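Local coordinates for decapping protein involved in mRNA degradation-Dcp1p (Saccharomyces cerevisiae, PDB 1Q67) that forms with Dcp2 the decapping complex, as its activating subunit, and is needed to remove the 7-methylguanine cap from mRNAs in turnover and nonsense-mediated decay, at the interface of chains A and B. Residues are numbered along the deposited sequence; one frame, centred on the assembly and turned at random. Chains: chain A/B, Decapping protein involved in mRNA degradation-Dcp1p.

The interface of chains A and B. Residues chain A 47, 56, 190, 204; chain B 62, 148.
The aromatic patch of the EVH1-like Dcp1 fold, built here by A:Tyr47, A:Trp56 and A:Leu190 from separate strands, receives B:Ile148, a loop residue of the second copy. It offers a worked example of how an aromatic surface takes up a branched aliphatic side chain while polar atoms of this patch meet across it through water. The structure alone does not show whether this two-fold pairing is biological; EVH1 domains commonly bind proline-rich peptides through an aromatic patch, so B:Ile148 may occupy a similar ligand site here. The two branches of B:Ile148 divide the task. CG2, anti to its own backbone N, lies over one face of the A:Tyr47 ring, shifted toward the rim and 4.0 Å from the ring centroid. The same methyl meets A:Trp56 CD1 at 3.8 Å and also touches A:Leu190 CD1. CG1 runs past the hydroxyl end of the ring, 3.4 Å from A:Tyr47 CZ, and carries CD1 toward A:Leu190 CD2, with A:Trp204 at the looser margin beyond. A:Leu190 CD1 in turn sits over a face of the A:Trp56 indole, tying these walls together. A:Tyr47 holds CG anti to its carbonyl carbon (chi1 -66°), with the phenol extended towards chain B. There its OH reaches water 1 at 2.7 Å, which B:Ile148 N also contacts at 3.0 Å and which continues to the carbonyl O of B:Gln62. The B:Gln62 amide stands nearly upright to the phenol, its plane 85° from the ring. An alanine at A:Tyr47 would probably leave CG2 without its aromatic floor and deprive water 1 of its hydroxyl partner. At the opposite end, water 2 links B:Ile148 O to A:Trp56 N, which lies 3.2 Å from the water with 165° at the hydrogen.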
loop_
_atom_site.group_PDB
_atom_site.type_symbol
_atom_site.label_atom_id
_atom_site.label_comp_id
_atom_site.label_asym_id
_atom_site.label_seq_id
_atom_site.Cartn_x
_atom_site.Cartn_y
_atom_site.Cartn_z
ATOM N N TYR A 47 7.961 -3.546 -1.748
ATOM C CA TYR A 47 7.978 -3.581 -3.199
ATOM C C TYR A 47 9.178 -4.397 -3.659
ATOM O O TYR A 47 10.132 -4.611 -2.904
ATOM C CB TYR A 47 8.112 -2.169 -3.781
ATOM C CG TYR A 47 6.934 -1.258 -3.536
ATOM C CD1 TYR A 47 6.789 -0.575 -2.330
ATOM C CD2 TYR A 47 5.959 -1.075 -4.522
ATOM C CE1 TYR A 47 5.694 0.274 -2.110
ATOM C CE2 TYR A 47 4.867 -0.235 -4.314
ATOM C CZ TYR A 47 4.738 0.435 -3.110
ATOM O OH TYR A 47 3.655 1.255 -2.911
ATOM N N TRP A 56 8.921 -0.932 -10.247
ATOM C CA TRP A 56 8.667 -1.495 -8.925
ATOM C C TRP A 56 7.337 -2.243 -8.874
ATOM O O TRP A 56 6.297 -1.671 -9.187
ATOM C CB TRP A 56 8.609 -0.388 -7.878
ATOM C CG TRP A 56 9.916 0.208 -7.506
ATOM C CD1 TRP A 56 10.339 1.478 -7.760
ATOM C CD2 TRP A 56 10.948 -0.416 -6.736
ATOM N NE1 TRP A 56 11.566 1.690 -7.190
ATOM C CE2 TRP A 56 11.967 0.545 -6.554
ATOM C CE3 TRP A 56 11.110 -1.694 -6.181
ATOM C CZ2 TRP A 56 13.139 0.271 -5.834
ATOM C CZ3 TRP A 56 12.278 -1.969 -5.465
ATOM C CH2 TRP A 56 13.275 -0.987 -5.300
ATOM N N LEU A 190 11.936 5.498 -0.808
ATOM C CA LEU A 190 12.210 4.095 -0.520
ATOM C C LEU A 190 13.572 3.719 0.071
ATOM O O LEU A 190 14.613 4.238 -0.337
ATOM C CB LEU A 190 12.034 3.272 -1.795
ATOM C CG LEU A 190 10.711 3.296 -2.558
ATOM C CD1 LEU A 190 10.897 2.556 -3.876
ATOM C CD2 LEU A 190 9.608 2.650 -1.724
ATOM N N TRP A 204 8.700 1.192 1.671
ATOM C CA TRP A 204 8.181 2.526 1.914
ATOM C C TRP A 204 7.799 2.628 3.378
ATOM O O TRP A 204 7.077 1.783 3.908
ATOM C CB TRP A 204 6.950 2.825 1.057
ATOM C CG TRP A 204 6.546 4.256 1.202
ATOM C CD1 TRP A 204 7.132 5.331 0.603
ATOM C CD2 TRP A 204 5.558 4.786 2.094
ATOM N NE1 TRP A 204 6.579 6.496 1.068
ATOM C CE2 TRP A 204 5.609 6.192 1.985
ATOM C CE3 TRP A 204 4.638 4.210 2.978
ATOM C CZ2 TRP A 204 4.775 7.034 2.727
ATOM C CZ3 TRP A 204 3.803 5.051 3.720
ATOM C CH2 TRP A 204 3.882 6.447 3.587
ATOM N N GLN B 62 -1.859 1.689 -3.666
ATOM C CA GLN B 62 -1.544 2.463 -2.457
ATOM C C GLN B 62 -1.022 3.798 -2.961
ATOM O O GLN B 62 -0.256 3.841 -3.923
ATOM C CB GLN B 62 -0.407 1.847 -1.633
ATOM C CG GLN B 62 -0.364 0.349 -1.556
ATOM C CD GLN B 62 -0.123 -0.295 -2.896
ATOM O OE1 GLN B 62 0.600 0.237 -3.741
ATOM N NE2 GLN B 62 -0.719 -1.453 -3.098
ATOM N N ILE B 148 4.492 4.921 -6.027
ATOM C CA ILE B 148 5.692 4.185 -6.407
ATOM C C ILE B 148 5.689 3.664 -7.841
ATOM O O ILE B 148 6.745 3.341 -8.384
ATOM C CB ILE B 148 5.933 3.026 -5.414
ATOM C CG1 ILE B 148 5.784 3.547 -3.980
ATOM C CG2 ILE B 148 7.332 2.453 -5.601
ATOM C CD1 ILE B 148 6.658 4.761 -3.653
HETATM O O HOH W 1 2.604 3.002 -4.749
HETATM O O HOH W 2 7.694 2.065 -10.337
#